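Local coordinates for binding domain (Hc) of Paraclostridial Mosquitocidal Protein 1 (Paraclostridium bifermentans, PDB 6HOX) that forms the receptor-binding part of a clostridial neurotoxin that targets Anopheles mosquitoes, responsible for directing the toxin to host nerve cells, at residues N66-K77 against N201-N212. Numbering follows the deposited sequence.
Sequences NSNENSSIIVQK and NNSPIIFKLEGN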
loop_
_atom_site.group_PDB
_atom_site.type_symbol
_atom_site.label_atom_id
_atom_site.label_comp_id
_atom_site.label_asym_id
_atom_site.label_seq_id
_atom_site.Cartn_x
_atom_site.Cartn_y
_atom_site.Cartn_z
ATOM N N ASN A 66 4.277 16.750 -7.905
ATOM C CA ASN A 66 4.915 16.476 -9.185
ATOM C C ASN A 66 6.295 17.137 -9.199
ATOM O O ASN A 66 6.618 17.912 -8.317
ATOM C CB ASN A 66 4.051 16.977 -10.352
ATOM C CG ASN A 66 2.740 16.227 -10.438
ATOM O OD1 ASN A 66 2.703 15.013 -10.226
ATOM N ND2 ASN A 66 1.657 16.930 -10.735
ATOM N N SER A 67 7.087 16.841 -10.233
ATOM C CA SER A 67 8.463 17.329 -10.337
ATOM C C SER A 67 8.514 18.661 -11.100
ATOM O O SER A 67 9.214 18.779 -12.100
ATOM C CB SER A 67 9.345 16.297 -10.973
ATOM O OG SER A 67 9.541 15.205 -10.091
ATOM N N ASN A 68 7.735 19.644 -10.649
ATOM C CA ASN A 68 7.832 21.014 -11.200
ATOM C C ASN A 68 7.778 22.019 -10.049
ATOM O O ASN A 68 7.347 21.673 -8.935
ATOM C CB ASN A 68 6.747 21.315 -12.231
ATOM C CG ASN A 68 5.369 21.276 -11.620
ATOM O OD1 ASN A 68 4.964 22.224 -10.947
ATOM N ND2 ASN A 68 4.668 20.169 -11.820
ATOM N N GLU A 69 8.211 23.249 -10.357
ATOM C CA GLU A 69 8.501 24.294 -9.376
ATOM C C GLU A 69 7.215 24.793 -8.715
ATOM O O GLU A 69 7.244 25.224 -7.594
ATOM C CB GLU A 69 9.246 25.457 -10.035
ATOM C CG GLU A 69 10.671 25.109 -10.380
ATOM C CD GLU A 69 11.475 24.730 -9.148
ATOM O OE1 GLU A 69 11.656 25.601 -8.278
ATOM O OE2 GLU A 69 11.859 23.549 -9.039
ATOM N N ASN A 70 6.083 24.653 -9.393
ATOM C CA ASN A 70 4.820 25.110 -8.854
ATOM C C ASN A 70 4.171 24.069 -7.938
ATOM O O ASN A 70 3.114 24.332 -7.380
ATOM C CB ASN A 70 3.875 25.507 -9.982
ATOM C CG ASN A 70 4.093 26.952 -10.348
ATOM O OD1 ASN A 70 4.282 27.785 -9.460
ATOM N ND2 ASN A 70 4.105 27.247 -11.637
ATOM N N SER A 71 4.787 22.893 -7.805
ATOM C CA SER A 71 4.213 21.803 -7.039
ATOM C C SER A 71 4.888 21.738 -5.665
ATOM O O SER A 71 5.746 20.895 -5.423
ATOM C CB SER A 71 4.320 20.504 -7.808
ATOM O OG SER A 71 3.343 19.575 -7.356
ATOM N N SER A 72 4.477 22.633 -4.768
ATOM C CA SER A 72 5.029 22.699 -3.436
ATOM C C SER A 72 3.992 23.259 -2.464
ATOM O O SER A 72 3.069 23.980 -2.888
ATOM C CB SER A 72 6.263 23.543 -3.411
ATOM O OG SER A 72 5.915 24.907 -3.610
ATOM N N ILE A 73 4.167 22.907 -1.179
ATOM C CA ILE A 73 3.444 23.433 -0.055
ATOM C C ILE A 73 4.472 23.953 0.959
ATOM O O ILE A 73 5.419 23.245 1.328
ATOM C CB ILE A 73 2.521 22.380 0.588
ATOM C CG1 ILE A 73 1.630 21.691 -0.435
ATOM C CG2 ILE A 73 1.686 22.980 1.715
ATOM C CD1 ILE A 73 0.911 20.477 0.117
ATOM N N ILE A 74 4.268 25.200 1.390
ATOM C CA ILE A 74 5.109 25.891 2.341
ATOM C C ILE A 74 4.294 26.152 3.603
ATOM O O ILE A 74 3.201 26.718 3.559
ATOM C CB ILE A 74 5.629 27.198 1.712
ATOM C CG1 ILE A 74 6.300 26.900 0.364
ATOM C CG2 ILE A 74 6.514 27.962 2.691
ATOM C CD1 ILE A 74 7.306 27.921 -0.114
ATOM N N VAL A 75 4.847 25.731 4.736
ATOM C CA VAL A 75 4.217 25.877 6.012
ATOM C C VAL A 75 5.171 26.678 6.891
ATOM O O VAL A 75 6.268 26.204 7.204
ATOM C CB VAL A 75 3.909 24.502 6.624
ATOM C CG1 VAL A 75 3.129 24.635 7.924
ATOM C CG2 VAL A 75 3.184 23.599 5.626
ATOM N N GLN A 76 4.754 27.896 7.253
ATOM C CA GLN A 76 5.444 28.695 8.250
ATOM C C GLN A 76 5.261 27.996 9.597
ATOM O O GLN A 76 4.167 27.560 9.926
ATOM C CB GLN A 76 4.896 30.129 8.311
ATOM C CG GLN A 76 5.102 30.944 7.042
ATOM C CD GLN A 76 6.525 30.930 6.539
ATOM O OE1 GLN A 76 7.478 31.211 7.275
ATOM N NE2 GLN A 76 6.679 30.590 5.267
ATOM N N LYS A 77 6.346 27.858 10.355
ATOM C CA LYS A 77 6.254 27.234 11.669
ATOM C C LYS A 77 5.703 28.285 12.633
ATOM O O LYS A 77 5.734 29.476 12.337
ATOM C CB LYS A 77 7.608 26.665 12.114
ATOM C CG LYS A 77 8.183 25.595 11.188
ATOM C CD LYS A 77 9.396 24.877 11.723
ATOM C CE LYS A 77 10.539 25.821 12.004
ATOM N NZ LYS A 77 11.802 25.087 12.229
ATOM N N ASN A 201 15.005 25.994 13.872
ATOM C CA ASN A 201 15.369 27.026 12.932
ATOM C C ASN A 201 14.113 27.863 12.680
ATOM O O ASN A 201 13.033 27.522 13.170
ATOM C CB ASN A 201 15.989 26.444 11.655
ATOM C CG ASN A 201 15.018 25.577 10.868
ATOM O OD1 ASN A 201 13.887 25.976 10.632
ATOM N ND2 ASN A 201 15.437 24.397 10.451
ATOM N N ASN A 202 14.276 28.949 11.923
ATOM C CA ASN A 202 13.189 29.842 11.607
ATOM C C ASN A 202 12.727 29.669 10.157
ATOM O O ASN A 202 11.999 30.517 9.670
ATOM C CB ASN A 202 13.585 31.304 11.837
ATOM C CG ASN A 202 13.840 31.614 13.297
ATOM O OD1 ASN A 202 14.924 32.072 13.652
ATOM N ND2 ASN A 202 12.866 31.342 14.155
ATOM N N SER A 203 13.159 28.608 9.465
ATOM C CA SER A 203 12.764 28.395 8.074
ATOM C C SER A 203 11.397 27.697 8.026
ATOM O O SER A 203 10.975 27.080 8.999
ATOM C CB SER A 203 13.827 27.628 7.340
ATOM O OG SER A 203 14.986 28.417 7.128
ATOM N N PRO A 204 10.618 27.787 6.921
ATOM C CA PRO A 204 9.377 27.015 6.817
ATOM C C PRO A 204 9.643 25.523 6.558
ATOM O O PRO A 204 10.760 25.156 6.222
ATOM C CB PRO A 204 8.649 27.700 5.660
ATOM C CG PRO A 204 9.766 28.236 4.795
ATOM C CD PRO A 204 10.832 28.676 5.775
ATOM N N ILE A 205 8.623 24.685 6.765
ATOM C CA ILE A 205 8.602 23.294 6.262
ATOM C C ILE A 205 8.146 23.330 4.796
ATOM O O ILE A 205 7.080 23.889 4.503
ATOM C CB ILE A 205 7.665 22.410 7.110
ATOM C CG1 ILE A 205 7.961 22.513 8.611
ATOM C CG2 ILE A 205 7.701 20.966 6.625
ATOM C CD1 ILE A 205 6.877 21.949 9.493
ATOM N N ILE A 206 8.958 22.771 3.889
ATOM C CA ILE A 206 8.667 22.798 2.449
ATOM C C ILE A 206 8.379 21.367 2.004
ATOM O O ILE A 206 9.261 20.500 2.130
ATOM C CB ILE A 206 9.827 23.377 1.606
ATOM C CG1 ILE A 206 10.332 24.720 2.130
ATOM C CG2 ILE A 206 9.412 23.474 0.149
ATOM C CD1 ILE A 206 9.351 25.838 1.936
ATOM N N PHE A 207 7.160 21.146 1.498
ATOM C CA PHE A 207 6.754 19.879 0.895
ATOM C C PHE A 207 6.941 20.014 -0.610
ATOM O O PHE A 207 6.197 20.752 -1.264
ATOM C CB PHE A 207 5.301 19.557 1.231
ATOM C CG PHE A 207 5.008 19.376 2.696
ATOM C CD1 PHE A 207 4.881 20.470 3.537
ATOM C CD2 PHE A 207 4.851 18.111 3.238
ATOM C CE1 PHE A 207 4.623 20.301 4.883
ATOM C CE2 PHE A 207 4.621 17.944 4.594
ATOM C CZ PHE A 207 4.503 19.043 5.412
ATOM N N LYS A 208 7.947 19.322 -1.151
ATOM C CA LYS A 208 8.364 19.495 -2.538
ATOM C C LYS A 208 9.457 18.494 -2.887
ATOM O O LYS A 208 10.396 18.319 -2.096
ATOM C CB LYS A 208 8.956 20.890 -2.746
ATOM C CG LYS A 208 9.243 21.265 -4.188
ATOM C CD LYS A 208 9.923 22.608 -4.308
ATOM C CE LYS A 208 10.013 23.086 -5.743
ATOM N NZ LYS A 208 10.887 22.212 -6.563
ATOM N N LEU A 209 9.337 17.889 -4.076
ATOM C CA LEU A 209 10.424 17.121 -4.684
ATOM C C LEU A 209 11.531 18.096 -5.100
ATOM O O LEU A 209 11.290 18.950 -5.946
ATOM C CB LEU A 209 9.910 16.352 -5.905
ATOM C CG LEU A 209 9.133 15.076 -5.600
ATOM C CD1 LEU A 209 8.344 14.622 -6.815
ATOM C CD2 LEU A 209 10.078 13.978 -5.134
ATOM N N GLU A 210 12.712 17.974 -4.482
ATOM C CA GLU A 210 13.828 18.873 -4.769
ATOM C C GLU A 210 15.107 18.058 -4.920
ATOM O O GLU A 210 15.533 17.443 -3.963
ATOM C CB GLU A 210 13.974 19.909 -3.652
ATOM C CG GLU A 210 14.912 21.051 -3.996
ATOM C CD GLU A 210 14.430 21.872 -5.180
ATOM O OE1 GLU A 210 13.356 22.502 -5.079
ATOM O OE2 GLU A 210 15.091 21.823 -6.218
ATOM N N GLY A 211 15.724 18.111 -6.107
ATOM C CA GLY A 211 17.042 17.505 -6.342
ATOM C C GLY A 211 16.993 16.309 -7.283
ATOM O O GLY A 211 18.033 15.824 -7.707
ATOM N N ASN A 212 15.784 15.857 -7.631
ATOM C CA ASN A 212 15.583 14.689 -8.487
ATOM C C ASN A 212 15.738 15.096 -9.966
ATOM O O ASN A 212 15.115 16.052 -10.415
ATOM C CB ASN A 212 14.227 14.034 -8.213
ATOM C CG ASN A 212 13.058 14.972 -8.401
ATOM O OD1 ASN A 212 13.006 16.039 -7.787
ATOM N ND2 ASN A 212 12.126 14.585 -9.259
HETATM O O HOH W 1 7.196 18.735 -5.821
HETATM O O HOH W 2 9.383 19.966 -7.544
HETATM O O HOH W 3 14.290 22.201 -8.602
HETATM O O HOH W 4 8.660 29.081 9.266
#
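I73 and V75 pair antiparallel with F207 and I205; the axes of strands 73-75 and 205-207 come within 4.8 Å of each other in a small three-stranded sheet completed by strand 46-48. Four backbone bonds join them, the shortest from F207 N to I73 O at 2.7 Å. I73, V75, I205 and F207 share the buried face, where L29, L221 and F224 also meet F207. The F207 ring turns its edge to the partner strand: I73 O lies in the ring plane, and V75 CG2 touches CE1 at 3.7 Å. With V75 CG1 trans to the backbone N (chi1 -175°), the other methyl, CG2, makes this contact. On the opposite face I74 and I206 lie side by side; I206 CD1 reaches I74 CD1 at 3.6 Å, while I74 CG2 rests on P204 CB.

Past the strands, K77 runs across I205, kinks at chi3 (-60°) and sets NZ 2.8 Å from N201 OD1, with N201 O also accepting. NZ stands above both carbonyl planes, and N117 is a further partner. N201 OD1 is gripped from opposite faces, by K77 NZ and by S203 N, the latter closing an Asx turn. At the other end K208 stretches past S72 to bring NZ to E69 OE2 at 3.0 Å, from above the carboxylate plane, and also to E210 OE1. Beyond the corner at 208, N212 ND2 donates to S67 OG within its own amide plane (2.8 Å), and S67 OG also bonds Q217.

In this concanavalin-like N-terminal subdomain, an apolar sheet face is thus flanked by lysines tying loops together; K208 probably offsets the repulsion between E69 and E210, whose carboxylates are also bridged by a water.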